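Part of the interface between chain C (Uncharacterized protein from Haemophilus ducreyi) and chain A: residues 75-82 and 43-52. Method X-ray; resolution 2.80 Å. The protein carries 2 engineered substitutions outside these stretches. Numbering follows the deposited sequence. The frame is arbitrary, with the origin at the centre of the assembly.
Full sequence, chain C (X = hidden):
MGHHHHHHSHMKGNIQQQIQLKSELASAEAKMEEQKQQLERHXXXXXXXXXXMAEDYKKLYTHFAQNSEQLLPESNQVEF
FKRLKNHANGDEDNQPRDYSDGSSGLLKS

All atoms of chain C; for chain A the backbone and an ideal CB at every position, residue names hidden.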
# COMPACT_ATOMS: atom_id res chain seq x y z
N SER C 75 -15.22 6.22 22.77
CA SER C 75 -14.48 7.42 23.13
C SER C 75 -13.23 7.64 22.29
O SER C 75 -12.64 8.72 22.34
CB SER C 75 -14.12 7.38 24.62
OG SER C 75 -14.01 8.68 25.16
N ASN C 76 -12.80 6.64 21.53
CA ASN C 76 -11.74 6.81 20.54
C ASN C 76 -12.36 6.84 19.15
O ASN C 76 -12.19 5.94 18.32
CB ASN C 76 -10.69 5.69 20.69
CG ASN C 76 -9.44 5.92 19.81
OD1 ASN C 76 -8.89 7.02 19.76
ND2 ASN C 76 -9.00 4.87 19.12
N GLN C 77 -13.12 7.91 18.89
CA GLN C 77 -13.59 8.23 17.54
C GLN C 77 -12.40 8.82 16.79
O GLN C 77 -12.27 10.04 16.61
CB GLN C 77 -14.77 9.19 17.57
CG GLN C 77 -16.02 8.62 18.20
CD GLN C 77 -16.74 9.62 19.08
OE1 GLN C 77 -16.61 10.83 18.89
NE2 GLN C 77 -17.49 9.12 20.06
N VAL C 78 -11.49 7.94 16.38
CA VAL C 78 -10.36 8.36 15.56
C VAL C 78 -10.91 8.92 14.26
O VAL C 78 -11.65 8.22 13.54
CB VAL C 78 -9.40 7.19 15.33
CG1 VAL C 78 -8.00 7.58 15.75
CG2 VAL C 78 -9.89 5.94 16.09
N GLU C 79 -10.58 10.18 13.96
CA GLU C 79 -11.15 10.88 12.81
C GLU C 79 -11.13 10.03 11.54
O GLU C 79 -12.10 10.02 10.78
CB GLU C 79 -10.41 12.21 12.56
CG GLU C 79 -8.89 12.08 12.30
CD GLU C 79 -8.43 12.65 10.94
OE1 GLU C 79 -9.27 12.98 10.06
OE2 GLU C 79 -7.20 12.77 10.74
N PHE C 80 -10.04 9.29 11.33
CA PHE C 80 -9.79 8.63 10.05
C PHE C 80 -10.92 7.68 9.67
O PHE C 80 -11.24 7.52 8.49
CB PHE C 80 -8.47 7.88 10.10
CG PHE C 80 -7.99 7.42 8.75
CD1 PHE C 80 -8.07 8.25 7.65
CD2 PHE C 80 -7.43 6.16 8.59
CE1 PHE C 80 -7.64 7.83 6.43
CE2 PHE C 80 -6.98 5.73 7.37
CZ PHE C 80 -7.09 6.57 6.29
N PHE C 81 -11.54 7.04 10.66
CA PHE C 81 -12.59 6.08 10.39
C PHE C 81 -13.95 6.76 10.54
O PHE C 81 -14.17 7.50 11.51
CB PHE C 81 -12.42 4.87 11.31
CG PHE C 81 -10.99 4.36 11.35
CD1 PHE C 81 -10.25 4.39 12.53
CD2 PHE C 81 -10.37 3.88 10.20
CE1 PHE C 81 -8.95 3.93 12.56
CE2 PHE C 81 -9.05 3.42 10.24
CZ PHE C 81 -8.35 3.44 11.42
N LYS C 82 -14.83 6.54 9.56
CA LYS C 82 -16.06 7.32 9.28
C LYS C 82 -16.67 8.08 10.47
O LYS C 82 -17.08 9.24 10.34
CB LYS C 82 -17.14 6.39 8.67
CG LYS C 82 -18.56 7.00 8.56
CD LYS C 82 -18.59 8.21 7.62
CE LYS C 82 -19.93 8.96 7.68
NZ LYS C 82 -19.97 10.16 6.77
N UNK A 43 -4.95 1.55 16.96
CA UNK A 43 -5.80 2.12 15.93
C UNK A 43 -5.54 3.59 15.69
O UNK A 43 -6.05 4.14 14.71
CB UNK A 43 -7.27 1.92 16.30
N UNK A 44 -4.76 4.26 16.53
CA UNK A 44 -4.45 5.63 16.16
C UNK A 44 -3.16 5.69 15.36
O UNK A 44 -3.08 6.44 14.39
CB UNK A 44 -4.35 6.51 17.41
N UNK A 45 -2.16 4.90 15.73
CA UNK A 45 -0.95 4.78 14.94
C UNK A 45 -1.14 3.90 13.72
O UNK A 45 -0.24 3.82 12.88
CB UNK A 45 0.19 4.23 15.80
N UNK A 46 -2.30 3.25 13.58
CA UNK A 46 -2.61 2.54 12.36
C UNK A 46 -3.32 3.45 11.36
O UNK A 46 -2.95 3.48 10.18
CB UNK A 46 -3.47 1.31 12.67
N UNK A 47 -4.32 4.20 11.83
CA UNK A 47 -4.97 5.21 11.01
C UNK A 47 -3.96 6.21 10.43
O UNK A 47 -4.21 6.80 9.38
CB UNK A 47 -6.03 5.95 11.83
N UNK A 48 -2.84 6.41 11.11
CA UNK A 48 -1.82 7.30 10.59
C UNK A 48 -1.05 6.65 9.44
O UNK A 48 -0.97 7.22 8.35
CB UNK A 48 -0.86 7.71 11.71
N UNK A 49 -0.51 5.47 9.67
CA UNK A 49 0.28 4.83 8.63
C UNK A 49 -0.57 4.46 7.43
O UNK A 49 -0.03 4.32 6.32
CB UNK A 49 0.97 3.58 9.18
N UNK A 50 -1.88 4.27 7.62
CA UNK A 50 -2.74 3.87 6.51
C UNK A 50 -3.07 5.04 5.61
O UNK A 50 -3.21 4.87 4.39
CB UNK A 50 -4.03 3.24 7.04
N UNK A 51 -3.23 6.24 6.17
CA UNK A 51 -3.46 7.40 5.34
C UNK A 51 -2.20 7.77 4.57
O UNK A 51 -2.27 8.08 3.37
CB UNK A 51 -3.93 8.58 6.19
N UNK A 52 -1.05 7.77 5.24
CA UNK A 52 0.23 7.67 4.56
C UNK A 52 0.17 6.79 3.31
O UNK A 52 0.54 7.21 2.21
CB UNK A 52 1.28 7.12 5.53

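From 46 on the backbone of chain A is helical, and the direction of each CA-to-CB bond is a first guide to which positions can meet the loop of chain C. That loop offers C:Asn76, C:Val78, C:Phe80 and C:Phe81, all with CA-to-CB directed toward chain A.

At position 43 the bond points toward chain C, and the ideal CB lies 4.4 Å from C:Asn76 ND2, 4.6 Å from C:Phe81 CE1 and 4.8 Å from C:Val78 CG2. An aliphatic or aromatic side chain would suit this mixed setting, and a polar one could address the amide. The residue is A:Phe43. Its chi1 of -70° (m) leads the ring away from the loop, so its CB makes the nearest side-chain approach, 4.4 Å from C:Asn76 ND2. Its backbone also takes part: A:Phe43 O lies 3.6 Å from C:Phe81 CE1, at the edge of that ring and near its plane.

Position 44 points sideways, with its ideal CB 4.2 Å from C:Val78 CG1 and 5.1 Å from C:Asn76 OD1. A long side chain could lay its methylenes on the valine and carry a polar end past it; Glu, Gln, Lys, Arg or Met would be reasonable. A:Glu44 does this, its CG 3.5 Å from C:Val78 CG1. Its carboxylate gains no hydrogen bond here, since A:Glu44 OE1 stays 4.2 Å from C:Asn76 OD1, and both oxygens are acceptors.

Position 45 is out of reach and leaves the choice open; it is A:Gln45. Position 46 points sideways, its ideal CB 5.5 Å from C:Phe81 CZ, which constrains it little; it is A:Ser46.

Position 47 is the most restrictive. Its CB is directed toward chain C, and the ideal atom sits 3.4 Å from C:Phe81 CZ, a tight approach, and 3.5 Å from C:Phe80 CD2. With two rings already at the CB, a small residue is favoured: Ala or Gly, perhaps Ser. A:Ala47 is deposited, its methyl CB 3.5 Å from both C:Phe80 CD2 and C:Phe81 CZ. The backbone carbonyl lies here too: A:Ala47 O sits over one face of the C:Phe80 ring, 3.4 Å from C:Phe80 CD2.

Positions 48 and 49 point away, with no atom of the loop within 5.5 Å of either ideal CB, so this contact selects nothing. They are A:Asn48 and A:Leu49.

Position 50 again points toward chain C, its ideal CB 3.9 Å from C:Phe80 CE2. Apolar residues such as Leu, Ile, Met or Val would match the ring. A:Leu50 makes an apolar contact through its CB, 3.9 Å from C:Phe80 CE2.

At 51 the CA-to-CB bond points toward chain C, and the ideal CB is 3.7 Å from C:Phe80 CZ. An aliphatic stem would suit the ring, whether it ends in a methyl, an amide or a charge. A:Glu51 places its CG 3.5 Å from C:Phe80 CE1, and its extended chi1 and chi2 (both t) carry the carboxylate onward.

Position 52, out of reach, is A:Asn52. With no hydrogen bonds across the stretches, packing dominates the 421 Å² buried between them.

Chain A 43-52: FEQSANLLEN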
# COMPACT_ATOMS: atom_id res chain seq x y z
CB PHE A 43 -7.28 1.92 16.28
CG PHE A 43 -7.72 0.51 16.17
CD1 PHE A 43 -7.81 -0.10 14.94
CD2 PHE A 43 -8.01 -0.23 17.31
CE1 PHE A 43 -8.19 -1.41 14.83
CE2 PHE A 43 -8.40 -1.55 17.21
CZ PHE A 43 -8.48 -2.14 15.96
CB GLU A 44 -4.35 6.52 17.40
CG GLU A 44 -4.80 7.95 17.11
CD GLU A 44 -4.92 8.85 18.33
OE1 GLU A 44 -4.88 8.35 19.49
OE2 GLU A 44 -5.06 10.08 18.13
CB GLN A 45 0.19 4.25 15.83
CG GLN A 45 1.59 4.23 15.20
CD GLN A 45 2.03 5.57 14.62
OE1 GLN A 45 1.72 6.63 15.17
NE2 GLN A 45 2.74 5.52 13.51
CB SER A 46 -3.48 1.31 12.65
OG SER A 46 -2.68 0.15 12.72
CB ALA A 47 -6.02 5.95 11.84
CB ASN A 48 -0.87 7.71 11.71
CG ASN A 48 -1.41 8.87 12.49
OD1 ASN A 48 -0.84 9.27 13.51
ND2 ASN A 48 -2.53 9.42 12.03
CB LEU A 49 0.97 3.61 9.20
CG LEU A 49 1.92 3.82 10.36
CD1 LEU A 49 2.88 2.65 10.38
CD2 LEU A 49 2.66 5.13 10.25
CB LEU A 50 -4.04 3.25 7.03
CG LEU A 50 -3.97 1.77 7.36
CD1 LEU A 50 -5.28 1.30 8.03
CD2 LEU A 50 -3.69 1.00 6.11
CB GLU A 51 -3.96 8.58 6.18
CG GLU A 51 -4.77 9.57 5.36
CD GLU A 51 -5.16 10.81 6.15
OE1 GLU A 51 -6.02 11.56 5.65
OE2 GLU A 51 -4.60 11.02 7.25
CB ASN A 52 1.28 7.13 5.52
CG ASN A 52 1.83 8.19 6.40
OD1 ASN A 52 1.27 9.28 6.46
ND2 ASN A 52 2.94 7.90 7.08
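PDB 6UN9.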